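Local coordinates for putative redox protein (Lactobacillus casei, PDB 2QL8), which probably acts as a thiol-based redox protein of the OsmC/Ohr family, whose members typically reduce organic hydroperoxides, at the interface of chains A and B. Numbering follows the deposited sequence. Chains: chain A/B, Putative redox protein.

Contact 1: the interface of chains A and B. Residues chain A 12-14; chain B 47, 49-50, 83.
A:Tyr12 reaches over to chain B and meets B:Asn47 and B:Gln50 with its phenol hydroxyl. This patch is part of a two-fold symmetric dimer interface, where strand 12-18 of one chain is added to strand 77-88 of the other. The side-chain polar contacts centre on the phenol. The amide nitrogen ND2 of B:Asn47 donates to OH of A:Tyr12 at 3.1 Å. The phenol oxygen lies close to the plane of that amide, while the ring stands at 90° to it. NE2 of B:Gln50 is a second, weaker donor to the same oxygen. With chi1 at 170°, the ring of A:Tyr12 swings away from its own backbone N, toward the start of helix 48-70 of chain B.

The backbone contacts form an antiparallel bridge. N of A:Thr14 donates to O of B:Val83 at 2.9 Å, and N of B:Val83 returns a bond to O of A:Thr14 at 3.0 Å.

The methyl of A:Thr14 supplies apolar contacts. CG2 lies 3.8 Å from CG of B:Gln50 and 3.9 Å from CB of B:Glu49, and the side chains of A:Thr14 and B:Gln50 cross at about a right angle.

B:Asn47 is itself held as the N-cap of its helix: its carbonyl OD1 accepts the backbone N of B:Gln50 at 2.9 Å, which leaves ND2 turned to the phenol.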
loop_
_atom_site.group_PDB
_atom_site.type_symbol
_atom_site.label_atom_id
_atom_site.label_comp_id
_atom_site.label_asym_id
_atom_site.label_seq_id
_atom_site.Cartn_x
_atom_site.Cartn_y
_atom_site.Cartn_z
ATOM N N TYR A 12 8.557 4.679 -13.989
ATOM C CA TYR A 12 7.148 5.014 -13.947
ATOM C C TYR A 12 6.893 5.783 -12.673
ATOM O O TYR A 12 7.500 5.499 -11.659
ATOM C CB TYR A 12 6.316 3.732 -13.932
ATOM C CG TYR A 12 4.825 3.885 -13.651
ATOM C CD1 TYR A 12 3.943 4.281 -14.640
ATOM C CD2 TYR A 12 4.302 3.642 -12.402
ATOM C CE1 TYR A 12 2.573 4.412 -14.410
ATOM C CE2 TYR A 12 2.934 3.744 -12.153
ATOM C CZ TYR A 12 2.068 4.130 -13.152
ATOM O OH TYR A 12 0.716 4.230 -12.914
ATOM N N THR A 13 6.022 6.753 -12.759
ATOM C CA THR A 13 5.531 7.459 -11.579
ATOM C C THR A 13 4.022 7.598 -11.648
ATOM O O THR A 13 3.432 7.652 -12.735
ATOM C CB THR A 13 6.125 8.891 -11.434
ATOM O OG1 THR A 13 5.645 9.733 -12.492
ATOM C CG2 THR A 13 7.657 8.873 -11.417
ATOM N N THR A 14 3.395 7.657 -10.467
ATOM C CA THR A 14 1.970 7.919 -10.349
ATOM C C THR A 14 1.759 8.765 -9.097
ATOM O O THR A 14 2.681 8.984 -8.294
ATOM C CB THR A 14 1.144 6.595 -10.278
ATOM O OG1 THR A 14 -0.243 6.892 -10.383
ATOM C CG2 THR A 14 1.410 5.809 -8.987
ATOM N N ASN B 47 -2.377 -0.696 -10.406
ATOM C CA ASN B 47 -1.110 -1.375 -10.172
ATOM C C ASN B 47 -0.666 -1.163 -8.718
ATOM O O ASN B 47 -1.298 -0.392 -7.982
ATOM C CB ASN B 47 -0.060 -0.853 -11.179
ATOM C CG ASN B 47 0.059 0.662 -11.184
ATOM O OD1 ASN B 47 0.321 1.268 -10.134
ATOM N ND2 ASN B 47 -0.166 1.300 -12.372
ATOM N N GLU B 49 1.771 0.382 -7.356
ATOM C CA GLU B 49 2.221 1.739 -7.078
ATOM C C GLU B 49 1.000 2.632 -6.748
ATOM O O GLU B 49 0.959 3.325 -5.722
ATOM C CB GLU B 49 2.950 2.313 -8.294
ATOM C CG GLU B 49 4.282 1.650 -8.676
ATOM C CD GLU B 49 4.193 0.419 -9.565
ATOM O OE1 GLU B 49 3.109 -0.197 -9.717
ATOM O OE2 GLU B 49 5.249 0.113 -10.204
ATOM N N GLN B 50 0.007 2.595 -7.619
ATOM C CA GLN B 50 -1.247 3.306 -7.393
ATOM C C GLN B 50 -1.947 2.874 -6.111
ATOM O O GLN B 50 -2.421 3.709 -5.307
ATOM C CB GLN B 50 -2.207 3.136 -8.580
ATOM C CG GLN B 50 -1.745 3.918 -9.826
ATOM C CD GLN B 50 -2.665 3.819 -11.000
ATOM O OE1 GLN B 50 -3.692 3.161 -10.909
ATOM N NE2 GLN B 50 -2.276 4.424 -12.125
ATOM N N VAL B 83 4.372 7.952 -6.057
ATOM C CA VAL B 83 5.064 6.650 -6.006
ATOM C C VAL B 83 5.817 6.478 -7.336
ATOM O O VAL B 83 5.253 6.667 -8.434
ATOM C CB VAL B 83 4.107 5.461 -5.768
ATOM C CG1 VAL B 83 4.901 4.152 -5.621
ATOM C CG2 VAL B 83 3.203 5.712 -4.531
#

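Contact 2: the interface of chains A and B. Residues chain A 83-85; chain B 10-13.
A:Phe85 and B:Leu11 form the apolar centre. Methyl CD1 of B:Leu11 sits over one face of the phenyl ring, 3.9 Å from its centroid and displaced toward the rim. Its nearest ring atom is CE2, 3.8 Å away, and CB of B:Leu11 approaches the neighbouring CD2. CG of A:Phe85 points away from its own backbone N (chi1 177°), and this sets the ring under the leucine methyl, the two side chains crossing at a slant. The leucine chain is extended at its second torsion (165°), which carries CD1 up to the ring.

Smaller apolar contacts surround this pair. CB of A:Phe85 meets CB of B:Tyr12 at 4.0 Å. On the opposite face of the paired strands, CB of A:Ala84 packs against CG2 of B:Thr13 at 3.9 Å and also touches CB of B:Pro10.

The polar rim is backbone. N of A:Phe85 donates to O of B:Tyr12 at 2.8 Å in a nearly straight bond (172° at H). O of A:Phe85 accepts N of B:Leu11, also at 2.8 Å. N of B:Tyr12 adds a weak bond to this same carbonyl oxygen, so two backbone donors converge on it where strand 12-18 begins.

The strands pair antiparallel, A:Ala84 with B:Thr13 and A:Phe85 with B:Tyr12. The site thus sews the N-terminal strand of one subunit to strand 77-88 of the other and likely steadies the dimer.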
loop_
_atom_site.group_PDB
_atom_site.type_symbol
_atom_site.label_atom_id
_atom_site.label_comp_id
_atom_site.label_asym_id
_atom_site.label_seq_id
_atom_site.Cartn_x
_atom_site.Cartn_y
_atom_site.Cartn_z
ATOM N N VAL A 83 -4.369 -8.192 6.334
ATOM C CA VAL A 83 -3.913 -6.987 7.026
ATOM C C VAL A 83 -4.814 -6.800 8.253
ATOM O O VAL A 83 -6.045 -6.859 8.128
ATOM C CB VAL A 83 -3.975 -5.720 6.122
ATOM C CG1 VAL A 83 -3.472 -4.471 6.877
ATOM C CG2 VAL A 83 -3.167 -5.954 4.833
ATOM N N ALA A 84 -4.175 -6.592 9.400
ATOM C CA ALA A 84 -4.847 -6.323 10.670
ATOM C C ALA A 84 -4.566 -4.881 11.130
ATOM O O ALA A 84 -3.460 -4.379 10.981
ATOM C CB ALA A 84 -4.389 -7.321 11.735
ATOM N N PHE A 85 -5.599 -4.263 11.720
ATOM C CA PHE A 85 -5.531 -2.959 12.354
ATOM C C PHE A 85 -5.530 -3.245 13.862
ATOM O O PHE A 85 -6.437 -3.951 14.356
ATOM C CB PHE A 85 -6.781 -2.171 11.935
ATOM C CG PHE A 85 -6.936 -0.772 12.551
ATOM C CD1 PHE A 85 -5.909 0.102 12.692
ATOM C CD2 PHE A 85 -8.202 -0.361 12.976
ATOM C CE1 PHE A 85 -6.109 1.396 13.180
ATOM C CE2 PHE A 85 -8.396 0.909 13.474
ATOM C CZ PHE A 85 -7.346 1.768 13.604
ATOM N N PRO B 10 -7.401 -8.453 17.035
ATOM C CA PRO B 10 -7.270 -7.123 16.414
ATOM C C PRO B 10 -8.568 -6.323 16.356
ATOM O O PRO B 10 -9.665 -6.858 16.566
ATOM C CB PRO B 10 -6.805 -7.449 14.980
ATOM C CG PRO B 10 -7.284 -8.797 14.734
ATOM C CD PRO B 10 -7.395 -9.529 16.038
ATOM N N LEU B 11 -8.443 -5.037 16.034
ATOM C CA LEU B 11 -9.594 -4.167 15.846
ATOM C C LEU B 11 -10.360 -4.509 14.590
ATOM O O LEU B 11 -11.582 -4.382 14.530
ATOM C CB LEU B 11 -9.166 -2.686 15.843
ATOM C CG LEU B 11 -8.364 -2.168 17.041
ATOM C CD1 LEU B 11 -7.668 -0.796 16.764
ATOM C CD2 LEU B 11 -9.317 -2.088 18.261
ATOM N N TYR B 12 -9.627 -4.910 13.535
ATOM C CA TYR B 12 -10.204 -5.124 12.239
ATOM C C TYR B 12 -9.200 -5.987 11.482
ATOM O O TYR B 12 -7.983 -5.814 11.642
ATOM C CB TYR B 12 -10.377 -3.806 11.495
ATOM C CG TYR B 12 -10.795 -3.899 10.044
ATOM C CD1 TYR B 12 -12.090 -4.173 9.662
ATOM C CD2 TYR B 12 -9.842 -3.720 9.024
ATOM C CE1 TYR B 12 -12.470 -4.227 8.327
ATOM C CE2 TYR B 12 -10.206 -3.775 7.675
ATOM C CZ TYR B 12 -11.505 -4.037 7.325
ATOM O OH TYR B 12 -11.899 -4.055 6.025
ATOM N N THR B 13 -9.726 -6.879 10.650
ATOM C CA THR B 13 -8.878 -7.584 9.686
ATOM C C THR B 13 -9.567 -7.645 8.328
ATOM O O THR B 13 -10.785 -7.598 8.196
ATOM C CB THR B 13 -8.473 -9.012 10.139
ATOM O OG1 THR B 13 -9.624 -9.857 10.094
ATOM C CG2 THR B 13 -7.855 -9.055 11.524
#

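Contact 3: the interface of chains A and B. Residues chain A 59, 120, 122-123, 126; chain B 48, 92-94.
A:Pro122 leans on one face of the B:Phe94 ring with its CB-CG side foremost. CB sits 3.6 Å from the ring centroid, toward the CD1 side. CG2 of A:Val123 meets the ring at CE2, 3.5 Å away. A:Leu126 crosses B:Phe94 at about a right angle, CD2 3.5 Å from O of B:Phe94 and CD1 toward its CB. Cut back to an alanine, B:Phe94 would probably leave A:Pro122 and A:Val123 without their aromatic partner and open a gap between helix and strand.

CG of B:Phe94 lies beside its backbone N and opposite the carbonyl carbon (chi1 -66°), which turns the ring toward helix 122-127. B:Pro48 of the same chain bounds the ring, its CB at the edge and in plane. CG of B:Pro48 packs 3.7 Å from CA of A:Cys59, a likely redox-active cysteine of this family.

Two waters link the backbones. Water 1 joins O of A:Pro122 to N of B:Phe94, 2.9 Å from each. Water 2 joins O of A:Arg120 to N of B:Tyr92. Arg120, Pro122 and Tyr92 also line benzoic acid, possibly from crystallisation.

In the fold, the short helix 122-127 of one subunit rests on the start of strand 91-102 of the other, beside the paired long helices 48-70.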
loop_
_atom_site.group_PDB
_atom_site.type_symbol
_atom_site.label_atom_id
_atom_site.label_comp_id
_atom_site.label_asym_id
_atom_site.label_seq_id
_atom_site.Cartn_x
_atom_site.Cartn_y
_atom_site.Cartn_z
ATOM N N CYS A 59 1.652 -6.992 -6.209
ATOM C CA CYS A 59 3.088 -6.904 -6.437
ATOM C C CYS A 59 3.783 -8.276 -6.281
ATOM O O CYS A 59 4.627 -8.681 -7.124
ATOM C CB CYS A 59 3.728 -5.880 -5.515
ATOM S SG CYS A 59 5.332 -5.292 -6.046
ATOM N N ARG A 120 12.580 -9.804 -3.925
ATOM C CA ARG A 120 12.484 -9.004 -5.155
ATOM C C ARG A 120 11.298 -8.038 -5.211
ATOM O O ARG A 120 11.377 -6.994 -5.836
ATOM C CB ARG A 120 12.465 -9.910 -6.387
ATOM C CG ARG A 120 13.821 -10.549 -6.668
ATOM C CD ARG A 120 13.780 -11.664 -7.698
ATOM N NE ARG A 120 13.339 -11.205 -9.016
ATOM C CZ ARG A 120 13.491 -11.925 -10.137
ATOM N NH1 ARG A 120 14.085 -13.114 -10.096
ATOM N NH2 ARG A 120 13.071 -11.483 -11.296
ATOM N N PRO A 122 8.960 -5.156 -4.826
ATOM C CA PRO A 122 9.124 -3.817 -4.212
ATOM C C PRO A 122 8.340 -3.533 -2.933
ATOM O O PRO A 122 8.877 -2.900 -2.027
ATOM C CB PRO A 122 8.757 -2.879 -5.357
ATOM C CG PRO A 122 9.206 -3.653 -6.595
ATOM C CD PRO A 122 8.839 -5.079 -6.312
ATOM N N VAL A 123 7.096 -3.969 -2.874
ATOM C CA VAL A 123 6.283 -3.642 -1.689
ATOM C C VAL A 123 6.807 -4.456 -0.493
ATOM O O VAL A 123 6.901 -3.956 0.617
ATOM C CB VAL A 123 4.764 -3.805 -1.926
ATOM C CG1 VAL A 123 3.977 -3.449 -0.627
ATOM C CG2 VAL A 123 4.282 -2.934 -3.126
ATOM N N LEU A 126 9.705 -2.690 0.917
ATOM C CA LEU A 126 9.342 -1.518 1.732
ATOM C C LEU A 126 8.935 -1.934 3.143
ATOM O O LEU A 126 9.145 -1.170 4.058
ATOM C CB LEU A 126 8.171 -0.767 1.109
ATOM C CG LEU A 126 8.481 -0.008 -0.193
ATOM C CD1 LEU A 126 7.164 0.617 -0.750
ATOM C CD2 LEU A 126 9.597 1.030 -0.072
ATOM N N PRO B 48 0.386 -1.883 -8.284
ATOM C CA PRO B 48 0.765 -1.767 -6.882
ATOM C C PRO B 48 1.147 -0.375 -6.451
ATOM O O PRO B 48 0.948 -0.005 -5.284
ATOM C CB PRO B 48 1.921 -2.771 -6.735
ATOM C CG PRO B 48 1.641 -3.805 -7.844
ATOM C CD PRO B 48 1.161 -2.932 -8.981
ATOM N N TYR B 92 14.251 -4.158 -8.517
ATOM C CA TYR B 92 13.220 -3.110 -8.567
ATOM C C TYR B 92 12.873 -2.607 -7.181
ATOM O O TYR B 92 12.914 -3.349 -6.184
ATOM C CB TYR B 92 11.954 -3.628 -9.239
ATOM C CG TYR B 92 12.106 -3.910 -10.705
ATOM C CD1 TYR B 92 12.396 -2.884 -11.592
ATOM C CD2 TYR B 92 11.876 -5.163 -11.226
ATOM C CE1 TYR B 92 12.520 -3.108 -12.949
ATOM C CE2 TYR B 92 11.973 -5.404 -12.583
ATOM C CZ TYR B 92 12.273 -4.369 -13.457
ATOM O OH TYR B 92 12.427 -4.572 -14.845
ATOM N N GLN B 93 12.558 -1.318 -7.132
ATOM C CA GLN B 93 12.122 -0.676 -5.882
ATOM C C GLN B 93 11.018 0.323 -6.162
ATOM O O GLN B 93 10.815 0.774 -7.299
ATOM C CB GLN B 93 13.249 0.071 -5.199
ATOM C CG GLN B 93 14.470 -0.758 -4.821
ATOM C CD GLN B 93 15.475 0.047 -4.063
ATOM O OE1 GLN B 93 15.220 0.427 -2.915
ATOM N NE2 GLN B 93 16.597 0.409 -4.739
ATOM N N PHE B 94 10.280 0.639 -5.098
ATOM C CA PHE B 94 9.369 1.794 -5.133
ATOM C C PHE B 94 9.924 2.868 -4.209
ATOM O O PHE B 94 10.451 2.563 -3.141
ATOM C CB PHE B 94 7.954 1.490 -4.646
ATOM C CG PHE B 94 7.153 0.519 -5.501
ATOM C CD1 PHE B 94 7.549 0.093 -6.758
ATOM C CD2 PHE B 94 5.913 0.061 -5.014
ATOM C CE1 PHE B 94 6.757 -0.783 -7.473
ATOM C CE2 PHE B 94 5.142 -0.809 -5.705
ATOM C CZ PHE B 94 5.564 -1.240 -6.956
HETATM O O HOH W 1 10.963 -1.141 -2.863
HETATM O O HOH W 2 13.164 -6.754 -7.918
#

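Contact 1 and contact 2 use the same kind of strand pairing with the chains exchanged. A:Tyr12 and A:Thr13 act in contact 1, and B:Tyr12 and B:Thr13 in contact 2; B:Val83 acts in contact 1 and A:Val83 in contact 2. Their C-alpha centres are about 26 Å apart. Contact 3 lies about 11 Å from contact 1 and about 23 Å from contact 2. Contacts 1 and 3 share the start of helix 48-70 of chain B: B:Pro48 in contact 3 lies between B:Asn47, its cap, and B:Glu49 of contact 1. Exchanged strands and packed helices together join the subunits, probably as the intertwined dimer usual in this family.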